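Local atomic coordinates of glutathione synthetase-like effector 30 (Gpa-GSS30-apo) (Globodera pallida, PDB entry 5OET), a protein that acts as a plant-parasitic nematode effector, probably derived from the glutathione synthetase that adds glycine to gamma-glutamylcysteine using ATP. Residues G359-F364 and A376-Q381; D106-M111 and A167-S172. One frame throughout, in Å; residues are numbered along the deposited sequence.

Interaction 1 (G359-F364 and A376-Q381); sequences GMVEKF and AIRKVQ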
ATOM      1  N   GLY A 359      47.518  -2.451   1.139  1.00 73.77           N
ATOM      2  CA  GLY A 359      47.548  -3.301   2.341  1.00 73.01           C
ATOM      3  C   GLY A 359      46.336  -3.245   3.269  1.00 70.72           C
ATOM      4  O   GLY A 359      46.051  -4.212   3.962  1.00 69.69           O
ATOM      5  N   MET A 360      45.614  -2.127   3.280  1.00 68.79           N
ATOM      6  CA  MET A 360      44.600  -1.879   4.301  1.00 66.50           C
ATOM      7  C   MET A 360      43.389  -2.807   4.223  1.00 63.59           C
ATOM      8  O   MET A 360      42.771  -3.080   5.246  1.00 64.08           O
ATOM      9  CB  MET A 360      44.158  -0.422   4.267  1.00 67.42           C
ATOM     10  CG  MET A 360      45.260   0.558   4.646  1.00 70.34           C
ATOM     11  SD  MET A 360      45.604   0.617   6.411  1.00 74.15           S
ATOM     12  CE  MET A 360      47.133   1.566   6.376  1.00 75.75           C
ATOM     13  N   VAL A 361      43.045  -3.281   3.034  1.00 62.95           N
ATOM     14  CA  VAL A 361      42.009  -4.320   2.865  1.00 61.69           C
ATOM     15  C   VAL A 361      42.599  -5.694   3.169  1.00 62.09           C
ATOM     16  O   VAL A 361      42.014  -6.475   3.908  1.00 60.31           O
ATOM     17  CB  VAL A 361      41.410  -4.336   1.435  1.00 61.29           C
ATOM     18  CG1 VAL A 361      40.467  -5.512   1.243  1.00 60.47           C
ATOM     19  CG2 VAL A 361      40.678  -3.040   1.131  1.00 60.30           C
ATOM     20  N   GLU A 362      43.775  -5.960   2.605  1.00 64.79           N
ATOM     21  CA  GLU A 362      44.443  -7.271   2.710  1.00 65.74           C
ATOM     22  C   GLU A 362      44.591  -7.719   4.172  1.00 64.42           C
ATOM     23  O   GLU A 362      44.504  -8.906   4.470  1.00 65.06           O
ATOM     24  CB  GLU A 362      45.811  -7.232   2.001  1.00 68.67           C
ATOM     25  CG  GLU A 362      45.754  -7.302   0.467  1.00 70.63           C
ATOM     26  CD  GLU A 362      45.296  -6.018  -0.232  1.00 70.34           C
ATOM     27  OE1 GLU A 362      45.079  -6.045  -1.476  1.00 70.86           O
ATOM     28  OE2 GLU A 362      45.144  -4.972   0.449  1.00 69.40           O
ATOM     29  N   LYS A 363      44.780  -6.740   5.058  1.00 63.35           N
ATOM     30  CA  LYS A 363      44.918  -6.922   6.509  1.00 62.84           C
ATOM     31  C   LYS A 363      43.801  -7.760   7.149  1.00 61.69           C
ATOM     32  O   LYS A 363      44.057  -8.495   8.086  1.00 63.52           O
ATOM     33  CB  LYS A 363      44.980  -5.529   7.169  1.00 62.38           C
ATOM     34  CG  LYS A 363      45.210  -5.483   8.673  1.00 63.11           C
ATOM     35  CD  LYS A 363      44.927  -4.087   9.219  1.00 63.06           C
ATOM     36  CE  LYS A 363      45.497  -3.845  10.614  1.00 63.87           C
ATOM     37  NZ  LYS A 363      44.755  -4.582  11.674  1.00 63.54           N
ATOM     38  N   PHE A 364      42.570  -7.649   6.649  1.00 58.77           N
ATOM     39  CA  PHE A 364      41.424  -8.369   7.218  1.00 56.35           C
ATOM     40  C   PHE A 364      41.026  -9.652   6.470  1.00 56.26           C
ATOM     41  O   PHE A 364      39.943 -10.177   6.715  1.00 53.41           O
ATOM     42  CB  PHE A 364      40.229  -7.408   7.292  1.00 55.44           C
ATOM     43  CG  PHE A 364      40.504  -6.178   8.111  1.00 54.78           C
ATOM     44  CD1 PHE A 364      40.357  -6.205   9.498  1.00 54.37           C
ATOM     45  CD2 PHE A 364      40.943  -5.009   7.507  1.00 54.40           C
ATOM     46  CE1 PHE A 364      40.627  -5.083  10.263  1.00 54.49           C
ATOM     47  CE2 PHE A 364      41.224  -3.887   8.263  1.00 54.49           C
ATOM     48  CZ  PHE A 364      41.059  -3.920   9.645  1.00 54.61           C
ATOM     49  N   ALA A 376      38.421  -8.708  -5.302  1.00 57.04           N
ATOM     50  CA  ALA A 376      37.051  -8.281  -5.626  1.00 54.06           C
ATOM     51  C   ALA A 376      36.742  -6.896  -5.108  1.00 51.83           C
ATOM     52  O   ALA A 376      36.189  -6.083  -5.844  1.00 51.55           O
ATOM     53  CB  ALA A 376      36.033  -9.264  -5.071  1.00 52.81           C
ATOM     54  N   ILE A 377      37.087  -6.640  -3.847  1.00 51.20           N
ATOM     55  CA  ILE A 377      36.956  -5.306  -3.242  1.00 50.64           C
ATOM     56  C   ILE A 377      37.854  -4.263  -3.919  1.00 51.88           C
ATOM     57  O   ILE A 377      37.398  -3.155  -4.163  1.00 51.78           O
ATOM     58  CB  ILE A 377      37.248  -5.320  -1.726  1.00 50.54           C
ATOM     59  CG1 ILE A 377      36.139  -6.068  -0.997  1.00 50.50           C
ATOM     60  CG2 ILE A 377      37.327  -3.905  -1.160  1.00 49.99           C
ATOM     61  CD1 ILE A 377      36.397  -6.271   0.480  1.00 50.60           C
ATOM     62  N   ARG A 378      39.112  -4.599  -4.219  1.00 53.08           N
ATOM     63  CA  ARG A 378      39.996  -3.645  -4.875  1.00 53.86           C
ATOM     64  C   ARG A 378      39.467  -3.211  -6.225  1.00 53.80           C
ATOM     65  O   ARG A 378      39.601  -2.045  -6.560  1.00 53.78           O
ATOM     66  CB  ARG A 378      41.421  -4.176  -5.010  1.00 55.86           C
ATOM     67  CG  ARG A 378      42.170  -4.364  -3.695  1.00 56.88           C
ATOM     68  CD  ARG A 378      42.401  -3.058  -2.972  1.00 56.78           C
ATOM     69  NE  ARG A 378      43.320  -3.156  -1.846  1.00 57.14           N
ATOM     70  CZ  ARG A 378      43.621  -2.142  -1.030  1.00 57.09           C
ATOM     71  NH1 ARG A 378      43.076  -0.940  -1.205  1.00 56.44           N
ATOM     72  NH2 ARG A 378      44.483  -2.320  -0.028  1.00 57.64           N
ATOM     73  N   LYS A 379      38.866  -4.130  -6.990  1.00 54.72           N
ATOM     74  CA  LYS A 379      38.275  -3.810  -8.323  1.00 54.56           C
ATOM     75  C   LYS A 379      37.271  -2.637  -8.321  1.00 53.03           C
ATOM     76  O   LYS A 379      37.245  -1.847  -9.265  1.00 51.91           O
ATOM     77  CB  LYS A 379      37.586  -5.037  -8.933  1.00 55.01           C
ATOM     78  CG  LYS A 379      38.358  -5.793  -9.995  1.00 57.91           C
ATOM     79  CD  LYS A 379      37.796  -7.217 -10.164  1.00 59.35           C
ATOM     80  CE  LYS A 379      37.945  -7.805 -11.575  1.00 61.89           C
ATOM     81  NZ  LYS A 379      39.365  -8.074 -11.982  1.00 64.48           N
ATOM     82  N   VAL A 380      36.456  -2.533  -7.266  1.00 52.44           N
ATOM     83  CA  VAL A 380      35.405  -1.484  -7.168  1.00 51.74           C
ATOM     84  C   VAL A 380      35.819  -0.191  -6.440  1.00 52.02           C
ATOM     85  O   VAL A 380      35.045   0.766  -6.428  1.00 50.42           O
ATOM     86  CB  VAL A 380      34.096  -2.027  -6.516  1.00 50.30           C
ATOM     87  CG1 VAL A 380      33.681  -3.352  -7.152  1.00 50.40           C
ATOM     88  CG2 VAL A 380      34.246  -2.202  -5.010  1.00 49.43           C
ATOM     89  N   GLN A 381      37.007  -0.161  -5.835  1.00 54.20           N
ATOM     90  CA  GLN A 381      37.495   1.024  -5.106  1.00 55.46           C
ATOM     91  C   GLN A 381      37.884   2.143  -6.054  1.00 58.29           C
ATOM     92  O   GLN A 381      38.143   1.895  -7.222  1.00 61.04           O
ATOM     93  CB  GLN A 381      38.701   0.681  -4.228  1.00 55.53           C
ATOM     94  CG  GLN A 381      38.350   0.026  -2.901  1.00 54.17           C
ATOM     95  CD  GLN A 381      39.565  -0.189  -2.016  1.00 54.93           C
ATOM     96  OE1 GLN A 381      40.664  -0.401  -2.506  1.00 56.19           O
ATOM     97  NE2 GLN A 381      39.372  -0.117  -0.702  1.00 54.85           N
TER

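Interaction 2 (D106-M111 and A167-S172); sequences DVQKAM and ADYMAS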
ATOM      1  N   ASP A 106      27.853  -9.861  -5.965  1.00 53.61           N
ATOM      2  CA  ASP A 106      28.828 -10.869  -5.535  1.00 57.11           C
ATOM      3  C   ASP A 106      29.813 -10.392  -4.461  1.00 55.82           C
ATOM      4  O   ASP A 106      30.283 -11.199  -3.664  1.00 57.02           O
ATOM      5  CB  ASP A 106      29.638 -11.405  -6.738  1.00 62.44           C
ATOM      6  CG  ASP A 106      28.813 -12.302  -7.676  1.00 66.28           C
ATOM      7  OD1 ASP A 106      27.828 -12.932  -7.204  1.00 70.10           O
ATOM      8  OD2 ASP A 106      29.152 -12.364  -8.895  1.00 68.28           O
ATOM      9  N   VAL A 107      30.135  -9.100  -4.450  1.00 53.73           N
ATOM     10  CA  VAL A 107      31.157  -8.573  -3.542  1.00 52.56           C
ATOM     11  C   VAL A 107      30.584  -8.186  -2.163  1.00 51.90           C
ATOM     12  O   VAL A 107      31.343  -7.882  -1.223  1.00 50.67           O
ATOM     13  CB  VAL A 107      31.936  -7.407  -4.204  1.00 52.17           C
ATOM     14  CG1 VAL A 107      31.147  -6.099  -4.192  1.00 50.55           C
ATOM     15  CG2 VAL A 107      33.296  -7.239  -3.560  1.00 52.37           C
ATOM     16  N   GLN A 108      29.253  -8.224  -2.033  1.00 51.95           N
ATOM     17  CA  GLN A 108      28.585  -7.785  -0.806  1.00 50.50           C
ATOM     18  C   GLN A 108      29.012  -8.584   0.409  1.00 50.99           C
ATOM     19  O   GLN A 108      29.268  -8.005   1.448  1.00 51.08           O
ATOM     20  CB  GLN A 108      27.050  -7.817  -0.944  1.00 49.81           C
ATOM     21  CG  GLN A 108      26.317  -6.985   0.110  1.00 49.31           C
ATOM     22  CD  GLN A 108      26.756  -5.513   0.143  1.00 50.17           C
ATOM     23  OE1 GLN A 108      26.627  -4.847   1.167  1.00 50.61           O
ATOM     24  NE2 GLN A 108      27.283  -4.998  -0.986  1.00 52.74           N
ATOM     25  N   LYS A 109      29.113  -9.901   0.277  1.00 53.16           N
ATOM     26  CA  LYS A 109      29.611 -10.747   1.376  1.00 54.95           C
ATOM     27  C   LYS A 109      30.994 -10.255   1.873  1.00 54.81           C
ATOM     28  O   LYS A 109      31.201 -10.039   3.072  1.00 53.81           O
ATOM     29  CB  LYS A 109      29.669 -12.210   0.924  1.00 57.43           C
ATOM     30  CG  LYS A 109      29.811 -13.237   2.030  1.00 59.72           C
ATOM     31  CD  LYS A 109      30.331 -14.564   1.477  1.00 63.06           C
ATOM     32  CE  LYS A 109      30.769 -15.524   2.577  1.00 64.42           C
ATOM     33  NZ  LYS A 109      29.615 -16.060   3.365  1.00 64.82           N
ATOM     34  N   ALA A 110      31.913 -10.046   0.934  1.00 55.30           N
ATOM     35  CA  ALA A 110      33.246  -9.500   1.231  1.00 55.31           C
ATOM     36  C   ALA A 110      33.190  -8.124   1.882  1.00 53.51           C
ATOM     37  O   ALA A 110      33.963  -7.807   2.789  1.00 54.15           O
ATOM     38  CB  ALA A 110      34.062  -9.412  -0.048  1.00 56.28           C
ATOM     39  N   MET A 111      32.285  -7.299   1.390  1.00 52.31           N
ATOM     40  CA  MET A 111      32.162  -5.927   1.861  1.00 51.94           C
ATOM     41  C   MET A 111      31.676  -5.867   3.328  1.00 50.50           C
ATOM     42  O   MET A 111      32.197  -5.087   4.133  1.00 49.75           O
ATOM     43  CB  MET A 111      31.227  -5.141   0.946  1.00 52.79           C
ATOM     44  CG  MET A 111      31.635  -3.692   0.816  1.00 54.90           C
ATOM     45  SD  MET A 111      32.887  -3.493  -0.453  1.00 58.52           S
ATOM     46  CE  MET A 111      33.796  -2.093   0.255  1.00 60.13           C
ATOM     47  N   ALA A 167      25.765  -0.793   0.256  1.00 43.56           N
ATOM     48  CA  ALA A 167      26.880  -0.281  -0.564  1.00 43.95           C
ATOM     49  C   ALA A 167      26.294   0.303  -1.835  1.00 44.17           C
ATOM     50  O   ALA A 167      25.498  -0.369  -2.487  1.00 45.49           O
ATOM     51  CB  ALA A 167      27.830  -1.410  -0.924  1.00 43.88           C
ATOM     52  N   ASP A 168      26.672   1.531  -2.185  1.00 44.43           N
ATOM     53  CA  ASP A 168      26.209   2.179  -3.407  1.00 45.70           C
ATOM     54  C   ASP A 168      27.272   2.169  -4.536  1.00 46.03           C
ATOM     55  O   ASP A 168      28.456   2.337  -4.296  1.00 45.61           O
ATOM     56  CB  ASP A 168      25.737   3.598  -3.092  1.00 47.60           C
ATOM     57  CG  ASP A 168      24.497   3.619  -2.177  1.00 49.15           C
ATOM     58  OD1 ASP A 168      23.822   2.578  -2.021  1.00 50.82           O
ATOM     59  OD2 ASP A 168      24.189   4.675  -1.592  1.00 51.65           O
ATOM     60  N   TYR A 169      26.820   1.958  -5.769  1.00 46.15           N
ATOM     61  CA  TYR A 169      27.681   1.864  -6.934  1.00 47.11           C
ATOM     62  C   TYR A 169      27.193   2.713  -8.112  1.00 47.08           C
ATOM     63  O   TYR A 169      26.005   2.990  -8.245  1.00 44.84           O
ATOM     64  CB  TYR A 169      27.783   0.408  -7.362  1.00 47.52           C
ATOM     65  CG  TYR A 169      28.369  -0.505  -6.290  1.00 47.39           C
ATOM     66  CD1 TYR A 169      27.554  -1.096  -5.352  1.00 45.31           C
ATOM     67  CD2 TYR A 169      29.751  -0.795  -6.243  1.00 47.77           C
ATOM     68  CE1 TYR A 169      28.075  -1.943  -4.392  1.00 46.40           C
ATOM     69  CE2 TYR A 169      30.285  -1.642  -5.284  1.00 47.09           C
ATOM     70  CZ  TYR A 169      29.442  -2.217  -4.355  1.00 46.75           C
ATOM     71  OH  TYR A 169      29.913  -3.059  -3.368  1.00 46.35           O
ATOM     72  N   MET A 170      28.148   3.134  -8.935  1.00 49.34           N
ATOM     73  CA  MET A 170      27.920   3.825 -10.201  1.00 51.52           C
ATOM     74  C   MET A 170      28.592   2.957 -11.259  1.00 50.38           C
ATOM     75  O   MET A 170      29.703   2.485 -11.037  1.00 50.82           O
ATOM     76  CB  MET A 170      28.593   5.211 -10.183  1.00 56.06           C
ATOM     77  CG  MET A 170      27.727   6.379 -10.640  1.00 61.26           C
ATOM     78  SD  MET A 170      27.042   7.425  -9.310  1.00 68.05           S
ATOM     79  CE  MET A 170      25.597   8.120 -10.120  1.00 65.95           C
ATOM     80  N   ALA A 171      27.925   2.717 -12.385  1.00 49.58           N
ATOM     81  CA  ALA A 171      28.611   2.226 -13.590  1.00 50.33           C
ATOM     82  C   ALA A 171      29.369   3.429 -14.154  1.00 50.90           C
ATOM     83  O   ALA A 171      28.770   4.470 -14.378  1.00 49.84           O
ATOM     84  CB  ALA A 171      27.628   1.663 -14.605  1.00 50.02           C
ATOM     85  N   SER A 172      30.681   3.302 -14.335  1.00 52.73           N
ATOM     86  CA  SER A 172      31.515   4.438 -14.744  1.00 54.93           C
ATOM     87  C   SER A 172      32.174   4.175 -16.084  1.00 56.77           C
ATOM     88  O   SER A 172      32.682   3.087 -16.311  1.00 56.00           O
ATOM     89  CB  SER A 172      32.584   4.682 -13.697  1.00 55.37           C
ATOM     90  OG  SER A 172      33.351   5.828 -14.013  1.00 57.51           O
TER

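Interaction 1 (G359-F364 and A376-Q381)
The guanidinium of Arg-378 carries this contact, reaching from the helix to the loop turn that precedes it in the chain. Its NH2 gives Glu-362 OE2 a fairly straight hydrogen bond of 2.8 Å, the short arm of a salt bridge. OE2 accepts through its syn lone pair, and carboxylate and guanidinium planes lie only 27° apart, so the charges meet nearly in one plane. NE adds two weak bonds, the straighter one to Glu-362 OE1 at 3.4 Å. A bend at chi2 (75°) folds the Glu-362 chain so that it crosses the arginine at about a right angle.

Val-361 covers one guanidinium face: its CG2 sits 3.8 Å from Arg-378 CZ, over the centre of the group. The same methyl touches Gln-381 NE2 tip to tip and packs more loosely on Ile-377 CG2.

Further out, Gln-381 helps fix the arginine's rotation. Its OE1 takes a 2.8 Å bond from Arg-378 NH1 on an in-plane lone pair, while its NE2 donates to the carbonyl of Phe-355. The guanidinium is thus held by a carboxylate and an amide close to its plane, with the carbonyl of Lys-357 as a further acceptor for NH2.

The turn itself is closed by Lys-363 N bonding to Gly-359 O. The whole is an arginine-glutamate salt bridge that joins helix 373-380, near its C-terminal end, to the loop after helix 349-354, in the ATP-binding domain of the eukaryotic glutathione synthetase family.

Interaction 2 (D106-M111 and A167-S172)
Tyr-169 OH is the best-held polar atom here, and one hydrogen bond grips it, with Gln-183 NE2 on the adjacent strand 179-188. From the helix it receives only van der Waals neighbours. Val-107 CG1 comes closest, 3.4 Å from Tyr-169 OH, and lies obliquely to the ring. Met-111 arrives tip to tip, its SD 4.2 Å from the same oxygen. The amide of Gln-108 stands nearly upright to the tyrosine ring, the planes 85° apart, and Gln-108 NE2 stays 4.0 Å from the hydroxyl, too far for a bond.

Torsions explain how the groups arrive. Tyr-169 has CG anti to its carbonyl carbon (chi1 -60°), which sends the ring out from the strand and sets the hydroxyl against the helix. Val-107 places CG1 between its backbone N and carbonyl carbon, where it meets the phenol oxygen. In Gln-108, CG is anti to the backbone N and the chain then bends at chi2, bringing the amide against the methyl of Ala-167, with NE2 3.6 Å from Ala-167 CB. Ala-167 and Tyr-169, two residues apart on the strand, therefore both face the helix.

Around them, Ile-477 of strand 469-484 touches both Gln-108 and Tyr-169. Val-107 is shared, CG1 meeting Tyr-169 and CG2 meeting helix 373-380, on which Ala-110 also rests. The axes of segments 106-111 and 167-172 approach to 10.7 Å and cross obliquely at 137°, nearer antiparallel than parallel. This is a buried helix-on-sheet layer, helix 98-119 lying across the large mixed sheet of the glutathione synthetase fold.

Helix 98-119 joins the two contacts. It meets both strand 160-173 in interaction 2 and helix 373-380, which supplies residues 376-381 of interaction 1, with Val-107 shared by the two: Ala-376 CB lies 3.7 Å from Val-107 CG2. Val-380 also reaches the ring of Tyr-169. The centres of interactions 1 and 2 are about 12 Å apart. Interaction 2 is wholly buried, nearer the centre of the folded chain, and works by close packing around a phenol; interaction 1 lies further out, partly buried, and relies on a salt bridge with a valine over the arginine. Helix 373-380 thus touches both helix 98-119 and the sheet, and loop 359-364 packs on it through Arg-378.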